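Local structure of L-hydantoinase (Arthrobacter aurescens, 1GKR) at residues L238-P243 and V259-G264; D307-D312 and V361-E366. The protein catalyses the zinc-dependent hydrolysis of substituted hydantoins, favouring aryl derivatives, with a stereoselectivity that depends on the substrate. One frame throughout, in Å; residues are numbered along the deposited sequence.

How the contacts relate
Both contacts are buried in the catalytic barrel, and both involve its parallel strands: 259-263 in contact 1 and 308-309 in contact 2, which are neighbours in one sheet. Between them, Asp-307 OD2 probably takes a hydrogen bond from Cys-261 N, and Ser-263 O one from Gly-310 N. Their chemistry differs with place. Contact 1, near the metal centre, joins a loop to a strand end through polar bonds and carries the zinc ligand His-239. Contact 2 joins a strand to helix 357-372 mainly through apolar groups, and its polar metal chemistry is confined to Asp-312, beyond the residues that meet the helix.

Contact 1. Residues L238-P243 and V259-G264; sequences LHVSNP and VHCESG. With ZN (zinc ion), chain E.
With CG of Glu-262 anti to its backbone N (chi1 178°) and the chain extended beyond, the carboxylate reaches the main chain of Leu-238 and His-239. This is the metal-bearing end of the TIM barrel of the amidohydrolase family: the loop after strand 234-237 lies beside the tip of parallel strand 259-263. Glu-262 OE1 accepts a nearly straight bond from His-239 N (2.7 Å, 168°), met on the anti side of the carboxylate. The same oxygen is hydrogen-bonded to ND1 of His-60, a ligand of the other zinc, so a long acidic side chain suits this buried place. An alanine here would probably leave His-239 N and His-60 ND1 without their shared acceptor and the two ligands less firmly oriented. Leu-238 crosses the glutamate obliquely, CD2 lying 3.6 Å from OE1, while its CB sits over the centre of the His-239 ring. That ring binds zinc through NE2 at 2.3 Å, together with His-183 and the carboxylated Lys-147. Val-240 N bonds to Glu-262 O, and Val-240 CG2 packs on Cys-261 SG, both compact side chains fitting against Ile-249 of helix 243-254. Ser-263 OG donates to Val-240 O at 2.9 Å, tilted 21° from the carbonyl plane.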
loop_
_atom_site.group_PDB
_atom_site.type_symbol
_atom_site.label_atom_id
_atom_site.label_comp_id
_atom_site.label_asym_id
_atom_site.label_seq_id
_atom_site.Cartn_x
_atom_site.Cartn_y
_atom_site.Cartn_z
ATOM N N LEU A 238 -13.626 -16.221 11.087
ATOM C CA LEU A 238 -13.332 -17.370 11.937
ATOM C C LEU A 238 -12.101 -18.122 11.497
ATOM O O LEU A 238 -11.677 -18.026 10.343
ATOM C CB LEU A 238 -14.520 -18.326 11.940
ATOM C CG LEU A 238 -15.845 -17.773 12.461
ATOM C CD1 LEU A 238 -16.950 -18.761 12.180
ATOM C CD2 LEU A 238 -15.734 -17.512 13.942
ATOM N N HIS A 239 -11.542 -18.878 12.439
ATOM C CA HIS A 239 -10.342 -19.697 12.225
ATOM C C HIS A 239 -9.497 -19.362 11.004
ATOM O O HIS A 239 -9.584 -20.055 9.988
ATOM C CB HIS A 239 -10.724 -21.164 12.137
ATOM C CG HIS A 239 -11.910 -21.412 11.265
ATOM N ND1 HIS A 239 -12.079 -20.781 10.051
ATOM C CD2 HIS A 239 -12.981 -22.224 11.421
ATOM C CE1 HIS A 239 -13.204 -21.195 9.496
ATOM N NE2 HIS A 239 -13.770 -22.070 10.306
ATOM N N VAL A 240 -8.697 -18.300 11.107
ATOM C CA VAL A 240 -7.789 -17.902 10.038
ATOM C C VAL A 240 -6.526 -18.735 10.275
ATOM O O VAL A 240 -5.899 -18.643 11.333
ATOM C CB VAL A 240 -7.469 -16.413 10.127
ATOM C CG1 VAL A 240 -6.360 -16.051 9.145
ATOM C CG2 VAL A 240 -8.721 -15.630 9.821
ATOM N N SER A 241 -6.160 -19.539 9.283
ATOM C CA SER A 241 -5.032 -20.458 9.407
ATOM C C SER A 241 -3.646 -19.986 9.022
ATOM O O SER A 241 -2.674 -20.654 9.372
ATOM C CB SER A 241 -5.292 -21.694 8.565
ATOM O OG SER A 241 -5.066 -21.379 7.196
ATOM N N ASN A 242 -3.540 -18.875 8.298
ATOM C CA ASN A 242 -2.236 -18.425 7.837
ATOM C C ASN A 242 -1.911 -16.953 8.070
ATOM O O ASN A 242 -2.793 -16.106 8.081
ATOM C CB ASN A 242 -2.113 -18.758 6.355
ATOM C CG ASN A 242 -2.927 -17.825 5.489
ATOM O OD1 ASN A 242 -2.490 -16.718 5.168
ATOM N ND2 ASN A 242 -4.126 -18.256 5.118
ATOM N N PRO A 243 -0.615 -16.630 8.201
ATOM C CA PRO A 243 -0.104 -15.278 8.443
ATOM C C PRO A 243 -0.594 -14.218 7.472
ATOM O O PRO A 243 -0.948 -13.105 7.882
ATOM C CB PRO A 243 1.412 -15.452 8.350
ATOM C CG PRO A 243 1.640 -16.916 8.553
ATOM C CD PRO A 243 0.489 -17.534 7.834
ATOM N N VAL A 259 -13.731 -5.008 11.185
ATOM C CA VAL A 259 -13.506 -6.413 10.916
ATOM C C VAL A 259 -12.468 -6.944 11.885
ATOM O O VAL A 259 -11.595 -6.206 12.305
ATOM C CB VAL A 259 -13.018 -6.589 9.484
ATOM C CG1 VAL A 259 -14.008 -5.946 8.552
ATOM C CG2 VAL A 259 -11.646 -5.951 9.309
ATOM N N HIS A 260 -12.560 -8.222 12.237
ATOM C CA HIS A 260 -11.630 -8.808 13.196
ATOM C C HIS A 260 -11.160 -10.192 12.829
ATOM O O HIS A 260 -11.819 -10.921 12.091
ATOM C CB HIS A 260 -12.296 -8.837 14.546
ATOM C CG HIS A 260 -12.993 -7.564 14.857
ATOM N ND1 HIS A 260 -12.430 -6.583 15.639
ATOM C CD2 HIS A 260 -14.153 -7.052 14.382
ATOM C CE1 HIS A 260 -13.211 -5.519 15.632
ATOM N NE2 HIS A 260 -14.262 -5.778 14.875
ATOM N N CYS A 261 -10.021 -10.574 13.381
ATOM C CA CYS A 261 -9.460 -11.866 13.057
ATOM C C CYS A 261 -9.449 -12.880 14.193
ATOM O O CYS A 261 -9.000 -12.599 15.309
ATOM C CB CYS A 261 -8.056 -11.661 12.542
ATOM S SG CYS A 261 -7.237 -13.171 12.239
ATOM N N GLU A 262 -9.956 -14.066 13.904
ATOM C CA GLU A 262 -9.967 -15.126 14.893
ATOM C C GLU A 262 -9.082 -16.262 14.424
ATOM O O GLU A 262 -9.042 -16.574 13.233
ATOM C CB GLU A 262 -11.373 -15.701 15.091
ATOM C CG GLU A 262 -11.401 -16.851 16.104
ATOM C CD GLU A 262 -12.526 -17.844 15.881
ATOM O OE1 GLU A 262 -12.485 -18.632 14.912
ATOM O OE2 GLU A 262 -13.463 -17.842 16.688
ATOM N N SER A 263 -8.343 -16.854 15.352
ATOM C CA SER A 263 -7.563 -18.030 15.021
ATOM C C SER A 263 -7.738 -18.922 16.231
ATOM O O SER A 263 -8.500 -18.583 17.131
ATOM C CB SER A 263 -6.099 -17.721 14.790
ATOM O OG SER A 263 -5.491 -18.865 14.223
ATOM N N GLY A 264 -7.056 -20.054 16.276
ATOM C CA GLY A 264 -7.256 -20.921 17.417
ATOM C C GLY A 264 -6.069 -21.779 17.749
ATOM O O GLY A 264 -5.149 -21.934 16.940
HETATM ZN ZN ZN E . -15.541 -23.420 9.855
#

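Contact 2. Residues D307-D312 and V361-E366; sequences DTLGSD and VEVMCE. With ZN (zinc ion), chain F.
The side chains of Leu-309 and Val-363 run alongside each other in the same direction, where barrel strand 308-309 packs against helix 357-372. This is the close-packed part. Leu-309 CD2 meets Val-363 CG2 at 3.9 Å, and Leu-309 CB rests 4.0 Å from CG of Met-364. Branched leucine and valine and the flexible thioether chain of methionine suit this apolar interior, which Met-345 of helix 341-350 also lines. CG1 of Val-363, anti to its carbonyl carbon (chi1 -55°), comes to 3.7 Å from Asp-307 O. One backbone bond joins the segments: Leu-309 N to Val-363 O, 3.1 Å, with the donor 39° out of the carbonyl plane. Thr-308 CA adds a CA-H...O contact to that oxygen, while its hydroxyl OG1 is hydrogen-bonded to Glu-59.

The helix widens here into a pi-type turn, Val-361 O accepting from both Cys-365 N and Glu-366 N. Away from the packed patch, Glu-362 is partly exposed and forms a salt bridge with Arg-359. At the other extreme, Asp-312 stands clear of the helix: OD1 binds zinc at 2.1 Å, alongside His-60, His-62 and the carboxylated Lys-147, and OD2 accepts a hydrogen bond from a zinc-bound water at 2.9 Å. The chemistry implies a division of labour: the strand meets the helix through apolar surface and a single bent backbone bond, whereas the carboxylate following it serves the metal and its water.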
loop_
_atom_site.group_PDB
_atom_site.type_symbol
_atom_site.label_atom_id
_atom_site.label_comp_id
_atom_site.label_asym_id
_atom_site.label_seq_id
_atom_site.Cartn_x
_atom_site.Cartn_y
_atom_site.Cartn_z
ATOM N N ASP A 307 -7.049 -10.921 16.796
ATOM C CA ASP A 307 -8.013 -10.400 17.754
ATOM C C ASP A 307 -8.599 -11.351 18.780
ATOM O O ASP A 307 -8.728 -10.988 19.948
ATOM C CB ASP A 307 -9.138 -9.714 16.993
ATOM C CG ASP A 307 -8.620 -8.631 16.088
ATOM O OD1 ASP A 307 -8.134 -7.625 16.643
ATOM O OD2 ASP A 307 -8.672 -8.789 14.842
ATOM N N THR A 308 -8.969 -12.554 18.359
ATOM C CA THR A 308 -9.547 -13.518 19.288
ATOM C C THR A 308 -9.080 -14.934 19.011
ATOM O O THR A 308 -8.606 -15.262 17.922
ATOM C CB THR A 308 -11.085 -13.548 19.206
ATOM O OG1 THR A 308 -11.467 -14.035 17.915
ATOM C CG2 THR A 308 -11.677 -12.164 19.424
ATOM N N LEU A 309 -9.239 -15.780 20.013
ATOM C CA LEU A 309 -8.878 -17.179 19.897
ATOM C C LEU A 309 -10.150 -17.974 20.208
ATOM O O LEU A 309 -10.858 -17.692 21.180
ATOM C CB LEU A 309 -7.765 -17.499 20.888
ATOM C CG LEU A 309 -6.394 -17.897 20.332
ATOM C CD1 LEU A 309 -6.057 -17.103 19.102
ATOM C CD2 LEU A 309 -5.338 -17.701 21.410
ATOM N N GLY A 310 -10.466 -18.936 19.354
ATOM C CA GLY A 310 -11.649 -19.758 19.560
ATOM C C GLY A 310 -11.217 -21.191 19.333
ATOM O O GLY A 310 -10.398 -21.444 18.458
ATOM N N SER A 311 -11.755 -22.132 20.094
ATOM C CA SER A 311 -11.330 -23.523 19.945
ATOM C C SER A 311 -11.831 -24.243 18.701
ATOM O O SER A 311 -11.104 -25.030 18.084
ATOM C CB SER A 311 -11.762 -24.321 21.171
ATOM O OG SER A 311 -13.176 -24.334 21.255
ATOM N N ASP A 312 -13.068 -23.946 18.321
ATOM C CA ASP A 312 -13.710 -24.620 17.199
ATOM C C ASP A 312 -13.859 -26.104 17.600
ATOM O O ASP A 312 -13.703 -27.028 16.794
ATOM C CB ASP A 312 -12.915 -24.477 15.900
ATOM C CG ASP A 312 -13.731 -24.904 14.682
ATOM O OD1 ASP A 312 -14.979 -24.825 14.749
ATOM O OD2 ASP A 312 -13.143 -25.308 13.656
ATOM N N VAL A 361 -5.141 -13.038 28.030
ATOM C CA VAL A 361 -6.430 -12.647 28.579
ATOM C C VAL A 361 -7.204 -11.749 27.618
ATOM O O VAL A 361 -8.434 -11.778 27.574
ATOM C CB VAL A 361 -6.254 -11.940 29.941
ATOM C CG1 VAL A 361 -7.511 -11.180 30.329
ATOM C CG2 VAL A 361 -5.952 -12.980 30.990
ATOM N N GLU A 362 -6.479 -10.966 26.831
ATOM C CA GLU A 362 -7.115 -10.068 25.884
ATOM C C GLU A 362 -7.810 -10.819 24.756
ATOM O O GLU A 362 -8.970 -10.527 24.430
ATOM C CB GLU A 362 -6.091 -9.109 25.281
ATOM C CG GLU A 362 -6.727 -8.035 24.423
ATOM C CD GLU A 362 -5.714 -7.176 23.702
ATOM O OE1 GLU A 362 -4.745 -7.751 23.151
ATOM O OE2 GLU A 362 -5.895 -5.936 23.672
ATOM N N VAL A 363 -7.107 -11.787 24.167
ATOM C CA VAL A 363 -7.667 -12.551 23.053
ATOM C C VAL A 363 -8.601 -13.716 23.438
ATOM O O VAL A 363 -9.397 -14.176 22.606
ATOM C CB VAL A 363 -6.550 -13.113 22.156
ATOM C CG1 VAL A 363 -5.647 -12.006 21.687
ATOM C CG2 VAL A 363 -5.768 -14.149 22.905
ATOM N N MET A 364 -8.510 -14.190 24.682
ATOM C CA MET A 364 -9.341 -15.300 25.126
ATOM C C MET A 364 -10.478 -14.904 26.041
ATOM O O MET A 364 -11.369 -15.720 26.294
ATOM C CB MET A 364 -8.495 -16.380 25.815
ATOM C CG MET A 364 -7.591 -17.089 24.853
ATOM S SD MET A 364 -6.716 -18.477 25.544
ATOM C CE MET A 364 -7.885 -19.792 25.240
ATOM N N CYS A 365 -10.462 -13.668 26.538
ATOM C CA CYS A 365 -11.516 -13.214 27.435
ATOM C C CYS A 365 -12.134 -11.886 27.043
ATOM O O CYS A 365 -13.321 -11.805 26.745
ATOM C CB CYS A 365 -10.985 -13.091 28.863
ATOM S SG CYS A 365 -10.060 -14.524 29.463
ATOM N N GLU A 366 -11.320 -10.840 27.045
ATOM C CA GLU A 366 -11.806 -9.505 26.744
ATOM C C GLU A 366 -12.407 -9.251 25.367
ATOM O O GLU A 366 -13.594 -8.927 25.276
ATOM C CB GLU A 366 -10.698 -8.493 27.025
ATOM C CG GLU A 366 -10.534 -8.195 28.502
ATOM C CD GLU A 366 -9.225 -7.501 28.833
ATOM O OE1 GLU A 366 -8.761 -6.694 27.998
ATOM O OE2 GLU A 366 -8.680 -7.757 29.938
HETATM ZN ZN ZN F . -16.330 -24.121 13.263
HETATM O O HOH W 1 -15.128 -25.504 11.556
#